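Long-range contacts in phosphodiesterase (Salpingoeca rosetta, PDB 7D7P), which is a largely helical phosphodiesterase of the HD-domain clan and carries a zinc ion and a magnesium ion: residues L153-H158 with V174-H179; L77-Q82 with E135-L140. All coordinates share one frame; numbering follows the deposited sequence.

Contact 1: L153-H158 with V174-H179; sequences LTNAFH and VLENHH. With EDO (1,2-ethanediol), chain F; PEG (di(hydroxyethyl)ether), chain C.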
loop_
_atom_site.group_PDB
_atom_site.type_symbol
_atom_site.label_atom_id
_atom_site.label_comp_id
_atom_site.label_asym_id
_atom_site.label_seq_id
_atom_site.Cartn_x
_atom_site.Cartn_y
_atom_site.Cartn_z
ATOM N N LEU A 153 5.975 -19.614 -19.825
ATOM C CA LEU A 153 7.255 -19.429 -19.158
ATOM C C LEU A 153 7.708 -17.985 -19.323
ATOM O O LEU A 153 7.460 -17.355 -20.353
ATOM C CB LEU A 153 8.314 -20.388 -19.717
ATOM C CG LEU A 153 7.957 -21.873 -19.620
ATOM C CD1 LEU A 153 8.858 -22.713 -20.505
ATOM C CD2 LEU A 153 8.018 -22.351 -18.173
ATOM N N THR A 154 8.375 -17.465 -18.300
ATOM C CA THR A 154 8.754 -16.062 -18.267
ATOM C C THR A 154 10.102 -15.837 -18.956
ATOM O O THR A 154 10.811 -16.775 -19.330
ATOM C CB THR A 154 8.804 -15.559 -16.823
ATOM O OG1 THR A 154 8.885 -14.128 -16.818
ATOM C CG2 THR A 154 10.015 -16.121 -16.109
ATOM N N ASN A 155 10.450 -14.558 -19.121
ATOM C CA ASN A 155 11.723 -14.203 -19.740
ATOM C C ASN A 155 12.902 -14.699 -18.915
ATOM O O ASN A 155 13.936 -15.092 -19.470
ATOM C CB ASN A 155 11.818 -12.689 -19.924
ATOM C CG ASN A 155 11.158 -12.214 -21.202
ATOM O OD1 ASN A 155 11.118 -12.936 -22.198
ATOM N ND2 ASN A 155 10.663 -10.981 -21.190
ATOM N N ALA A 156 12.772 -14.671 -17.586
ATOM C CA ALA A 156 13.852 -15.135 -16.720
ATOM C C ALA A 156 14.168 -16.604 -16.971
ATOM O O ALA A 156 15.333 -17.014 -16.910
ATOM C CB ALA A 156 13.484 -14.906 -15.254
ATOM N N PHE A 157 13.145 -17.412 -17.263
ATOM C CA PHE A 157 13.387 -18.816 -17.578
ATOM C C PHE A 157 14.241 -18.956 -18.831
ATOM O O PHE A 157 15.186 -19.752 -18.867
ATOM C CB PHE A 157 12.064 -19.565 -17.753
ATOM C CG PHE A 157 12.239 -20.966 -18.267
ATOM C CD1 PHE A 157 12.477 -22.012 -17.390
ATOM C CD2 PHE A 157 12.195 -21.234 -19.625
ATOM C CE1 PHE A 157 12.655 -23.299 -17.860
ATOM C CE2 PHE A 157 12.374 -22.516 -20.100
ATOM C CZ PHE A 157 12.603 -23.550 -19.218
ATOM N N HIS A 158 13.910 -18.198 -19.880
ATOM C CA HIS A 158 14.669 -18.291 -21.123
ATOM C C HIS A 158 16.117 -17.873 -20.916
ATOM O O HIS A 158 17.038 -18.542 -21.397
ATOM C CB HIS A 158 14.010 -17.439 -22.207
ATOM C CG HIS A 158 12.785 -18.065 -22.794
ATOM N ND1 HIS A 158 12.843 -19.017 -23.789
ATOM C CD2 HIS A 158 11.473 -17.891 -22.515
ATOM C CE1 HIS A 158 11.619 -19.396 -24.103
ATOM N NE2 HIS A 158 10.769 -18.727 -23.345
ATOM N N VAL A 174 13.114 -11.109 -24.559
ATOM C CA VAL A 174 13.165 -12.319 -25.383
ATOM C C VAL A 174 11.781 -12.669 -25.921
ATOM O O VAL A 174 11.585 -12.830 -27.129
ATOM C CB VAL A 174 13.765 -13.489 -24.582
ATOM C CG1 VAL A 174 13.686 -14.776 -25.377
ATOM C CG2 VAL A 174 15.212 -13.184 -24.192
ATOM N N LEU A 175 10.803 -12.798 -25.022
ATOM C CA LEU A 175 9.462 -13.202 -25.441
ATOM C C LEU A 175 8.797 -12.133 -26.297
ATOM O O LEU A 175 8.187 -12.449 -27.325
ATOM C CB LEU A 175 8.600 -13.505 -24.218
ATOM C CG LEU A 175 8.862 -14.830 -23.508
ATOM C CD1 LEU A 175 7.964 -14.951 -22.295
ATOM C CD2 LEU A 175 8.649 -15.990 -24.463
ATOM N N GLU A 176 8.895 -10.868 -25.882
ATOM C CA GLU A 176 8.219 -9.791 -26.602
ATOM C C GLU A 176 8.785 -9.620 -28.006
ATOM O O GLU A 176 8.035 -9.363 -28.956
ATOM C CB GLU A 176 8.326 -8.486 -25.809
ATOM C CG GLU A 176 7.574 -8.496 -24.477
ATOM C CD GLU A 176 8.268 -9.328 -23.404
ATOM O OE1 GLU A 176 9.501 -9.515 -23.488
ATOM O OE2 GLU A 176 7.576 -9.804 -22.478
ATOM N N ASN A 177 10.105 -9.750 -28.159
ATOM C CA ASN A 177 10.690 -9.756 -29.497
ATOM C C ASN A 177 10.144 -10.912 -30.322
ATOM O O ASN A 177 9.873 -10.762 -31.521
ATOM C CB ASN A 177 12.214 -9.840 -29.403
ATOM C CG ASN A 177 12.874 -8.479 -29.394
ATOM O OD1 ASN A 177 12.619 -7.649 -30.267
ATOM N ND2 ASN A 177 13.730 -8.240 -28.406
ATOM N N HIS A 178 9.964 -12.071 -29.688
ATOM C CA HIS A 178 9.417 -13.237 -30.373
ATOM C C HIS A 178 7.970 -13.007 -30.789
ATOM O O HIS A 178 7.570 -13.391 -31.896
ATOM C CB HIS A 178 9.530 -14.458 -29.461
ATOM C CG HIS A 178 8.990 -15.720 -30.055
ATOM N ND1 HIS A 178 9.435 -16.230 -31.254
ATOM C CD2 HIS A 178 8.059 -16.591 -29.597
ATOM C CE1 HIS A 178 8.794 -17.355 -31.518
ATOM N NE2 HIS A 178 7.952 -17.596 -30.529
ATOM N N HIS A 179 7.174 -12.388 -29.913
ATOM C CA HIS A 179 5.778 -12.107 -30.234
ATOM C C HIS A 179 5.675 -11.170 -31.430
ATOM O O HIS A 179 4.912 -11.422 -32.370
ATOM C CB HIS A 179 5.067 -11.498 -29.023
ATOM C CG HIS A 179 5.140 -12.337 -27.784
ATOM N ND1 HIS A 179 5.075 -13.713 -27.809
ATOM C CD2 HIS A 179 5.269 -11.989 -26.481
ATOM C CE1 HIS A 179 5.163 -14.177 -26.573
ATOM N NE2 HIS A 179 5.281 -13.150 -25.749
HETATM C C1 EDO F . 7.575 -19.290 -22.981
HETATM O O1 EDO F . 6.496 -18.383 -22.731
HETATM C C2 EDO F . 7.832 -19.415 -24.479
HETATM O O2 EDO F . 8.729 -20.506 -24.712
HETATM C C2 PEG C . 14.924 -7.021 -21.160
HETATM O O2 PEG C . 14.011 -7.670 -20.320
HETATM C C3 PEG C . 14.402 -8.961 -19.949
HETATM C C4 PEG C . 13.775 -9.973 -20.908
HETATM O O4 PEG C . 14.745 -10.546 -21.743
#

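Contact 2: L77-Q82 with E135-L140; sequences LHVIEQ and ELLAML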
loop_
_atom_site.group_PDB
_atom_site.type_symbol
_atom_site.label_atom_id
_atom_site.label_comp_id
_atom_site.label_asym_id
_atom_site.label_seq_id
_atom_site.Cartn_x
_atom_site.Cartn_y
_atom_site.Cartn_z
ATOM N N LEU A 77 -15.184 0.180 -35.066
ATOM C CA LEU A 77 -14.188 1.246 -35.081
ATOM C C LEU A 77 -13.912 1.780 -36.480
ATOM O O LEU A 77 -13.074 2.677 -36.625
ATOM C CB LEU A 77 -12.881 0.762 -34.447
ATOM C CG LEU A 77 -12.937 0.552 -32.934
ATOM C CD1 LEU A 77 -11.643 -0.061 -32.422
ATOM C CD2 LEU A 77 -13.231 1.872 -32.230
ATOM N N HIS A 78 -14.585 1.243 -37.500
ATOM C CA HIS A 78 -14.557 1.704 -38.886
ATOM C C HIS A 78 -13.230 1.447 -39.591
ATOM O O HIS A 78 -13.005 1.988 -40.680
ATOM C CB HIS A 78 -14.908 3.193 -38.996
ATOM C CG HIS A 78 -16.186 3.566 -38.311
ATOM N ND1 HIS A 78 -17.417 3.113 -38.735
ATOM C CD2 HIS A 78 -16.425 4.349 -37.231
ATOM C CE1 HIS A 78 -18.359 3.597 -37.944
ATOM N NE2 HIS A 78 -17.784 4.351 -37.024
ATOM N N VAL A 79 -12.350 0.617 -39.023
ATOM C CA VAL A 79 -11.056 0.387 -39.662
ATOM C C VAL A 79 -11.204 -0.494 -40.897
ATOM O O VAL A 79 -10.387 -0.414 -41.824
ATOM C CB VAL A 79 -10.051 -0.213 -38.661
ATOM C CG1 VAL A 79 -9.864 0.721 -37.478
ATOM C CG2 VAL A 79 -10.506 -1.586 -38.196
ATOM N N ILE A 80 -12.234 -1.340 -40.939
ATOM C CA ILE A 80 -12.456 -2.186 -42.111
ATOM C C ILE A 80 -12.740 -1.327 -43.338
ATOM O O ILE A 80 -12.151 -1.526 -44.408
ATOM C CB ILE A 80 -13.595 -3.187 -41.845
ATOM C CG1 ILE A 80 -13.166 -4.212 -40.793
ATOM C CG2 ILE A 80 -14.013 -3.885 -43.132
ATOM C CD1 ILE A 80 -14.217 -5.260 -40.489
ATOM N N GLU A 81 -13.637 -0.349 -43.201
ATOM C CA GLU A 81 -13.971 0.495 -44.343
ATOM C C GLU A 81 -12.906 1.552 -44.609
ATOM O O GLU A 81 -12.706 1.940 -45.765
ATOM C CB GLU A 81 -15.339 1.151 -44.137
ATOM C CG GLU A 81 -15.410 2.141 -42.992
ATOM C CD GLU A 81 -16.813 2.681 -42.787
ATOM O OE1 GLU A 81 -17.780 1.911 -42.978
ATOM O OE2 GLU A 81 -16.951 3.874 -42.435
ATOM N N GLN A 82 -12.200 2.011 -43.571
ATOM C CA GLN A 82 -11.178 3.035 -43.769
ATOM C C GLN A 82 -9.974 2.500 -44.537
ATOM O O GLN A 82 -9.289 3.267 -45.222
ATOM C CB GLN A 82 -10.730 3.606 -42.422
ATOM C CG GLN A 82 -11.704 4.602 -41.806
ATOM C CD GLN A 82 -11.760 5.917 -42.558
ATOM O OE1 GLN A 82 -10.731 6.462 -42.960
ATOM N NE2 GLN A 82 -12.967 6.435 -42.752
ATOM N N GLU A 135 -2.657 4.330 -36.727
ATOM C CA GLU A 135 -2.282 3.904 -35.382
ATOM C C GLU A 135 -3.402 3.121 -34.706
ATOM O O GLU A 135 -3.128 2.222 -33.905
ATOM C CB GLU A 135 -1.890 5.117 -34.534
ATOM C CG GLU A 135 -0.612 5.809 -34.995
ATOM C CD GLU A 135 -0.461 7.208 -34.428
ATOM O OE1 GLU A 135 -1.417 7.708 -33.794
ATOM O OE2 GLU A 135 0.615 7.813 -34.623
ATOM N N LEU A 136 -4.660 3.439 -35.017
ATOM C CA LEU A 136 -5.773 2.678 -34.461
ATOM C C LEU A 136 -5.758 1.242 -34.967
ATOM O O LEU A 136 -5.896 0.295 -34.183
ATOM C CB LEU A 136 -7.100 3.356 -34.805
ATOM C CG LEU A 136 -8.369 2.646 -34.333
ATOM C CD1 LEU A 136 -8.399 2.543 -32.814
ATOM C CD2 LEU A 136 -9.610 3.360 -34.856
ATOM N N LEU A 137 -5.594 1.062 -36.282
ATOM C CA LEU A 137 -5.467 -0.280 -36.838
ATOM C C LEU A 137 -4.266 -1.008 -36.248
ATOM O O LEU A 137 -4.337 -2.210 -35.968
ATOM C CB LEU A 137 -5.354 -0.206 -38.362
ATOM C CG LEU A 137 -5.066 -1.508 -39.112
ATOM C CD1 LEU A 137 -6.218 -2.492 -38.953
ATOM C CD2 LEU A 137 -4.789 -1.231 -40.586
ATOM N N ALA A 138 -3.157 -0.291 -36.040
ATOM C CA ALA A 138 -1.968 -0.912 -35.464
ATOM C C ALA A 138 -2.203 -1.369 -34.029
ATOM O O ALA A 138 -1.658 -2.397 -33.611
ATOM C CB ALA A 138 -0.788 0.059 -35.517
ATOM N N MET A 139 -2.997 -0.623 -33.259
ATOM C CA MET A 139 -3.241 -1.010 -31.873
ATOM C C MET A 139 -4.088 -2.274 -31.791
ATOM O O MET A 139 -3.895 -3.098 -30.890
ATOM C CB MET A 139 -3.906 0.138 -31.115
ATOM C CG MET A 139 -2.989 1.336 -30.899
ATOM S SD MET A 139 -1.495 0.901 -29.986
ATOM C CE MET A 139 -2.196 0.558 -28.372
ATOM N N LEU A 140 -5.030 -2.445 -32.726
ATOM C CA LEU A 140 -5.845 -3.658 -32.741
ATOM C C LEU A 140 -5.005 -4.885 -33.074
ATOM O O LEU A 140 -5.157 -5.938 -32.444
ATOM C CB LEU A 140 -6.994 -3.510 -33.740
ATOM C CG LEU A 140 -7.967 -2.347 -33.527
ATOM C CD1 LEU A 140 -9.176 -2.474 -34.454
ATOM C CD2 LEU A 140 -8.407 -2.264 -32.075
#

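Contact 1: L153-H158 with V174-H179
L153 meets L175 through its backbone: the carbonyl O of L153 lies 3.1 Å from CD1 of L175, a close carbon-to-oxygen approach. That oxygen also accepts a hydrogen bond from O1 of a 1,2-ethanediol molecule, probably a leftover of crystallisation. T154 holds the N-cap position of helix 155-161, though its side chain makes no capping bond.

N155 carries the polar part of the contact. Its CG stands anti to the carbonyl carbon (chi1 -85°), and the carboxamide reaches the first turn of helix 174-187. There OD1 of N155 accepts a hydrogen bond from the backbone N of L175 at 2.8 Å, on a lone pair in the carbonyl plane. ND2 of N155 donates to OE1 of E176 at 3.0 Å, nearly straight (168°) and onto the syn lone pair, although the amide and carboxylate planes are 74° apart. Asparagine suits the place because one flat group both accepts and donates, and the two bonds fix its rotation. The side chain of E176 comes within about 4 Å of a magnesium ion, so the N155 bond is made close to the metal site.

One turn later the H158 ring crosses L175 at about a right angle, NE2 of H158 lying 3.6 Å from CD2 of L175; ND1 of H158 is hydrogen-bonded to OG of S163. L153, just ahead of helix 155-161, and F157 within it lean on helix 268-291, while L165 of helix 164-169 touches both H158 and V174.

Contact 2: L77-Q82 with E135-L140
L77 and V79 pack against L136 and L140 at a Schellman motif: helix 63-76 ends here, H78 turns the chain with a positive phi of 70°, and as N-cap residue it leads into the short helix 79-82. The turn sets two apolar side chains, one from each side of H78, against helix 133-145.

The tight part is wholly aliphatic. CG1 of V79 lies 3.7 Å from CD2 of L136, the two side chains crossing at about a right angle. L136 presents this methyl with its CG anti to the backbone N (chi1 178°). V79 and L140 instead reach toward each other tip to tip, CG2 of V79 standing 4.1 Å from CD1 of L140. Branched V79 can thus fill two neighbouring positions with its two methyls, one toward L136 and the other toward L140. With no hydrogen bond between the segments, shape and burial carry the contact, and F74 of helix 63-76 adds its side chain against V79, L137 and L140.

L137 marks the looser margin, its CD1 coming only to 4.4 Å from CG2 of V79. Further along helix 79-82, I80 points away from helix 133-145, and E81 and Q82, polar residues suited to solvent, are exposed. Away from L137, CD1 of L77 faces both other leucines, 3.9 Å from CD2 of L140 and 4.2 Å from CD1 of L136.

Overall arrangement
Contact 2 comes first along the chain. It brings the turn after helix 63-76 back against helix 133-145 and closes a loop of 52 residues that includes helices 87-99 and 109-126, and with the latter the zinc ligand H111. The chain then leaves helix 133-145 through two more zinc ligands, H146 and D147, before helix 155-161 begins. Contact 1 closes a much shorter loop, of 15 residues, joining the start of that helix to the start of helix 174-187. The two loops neither nest nor cross but follow in series. Their centres are 28 Å apart, contact 2 in apolar packing, contact 1 nearer the metals.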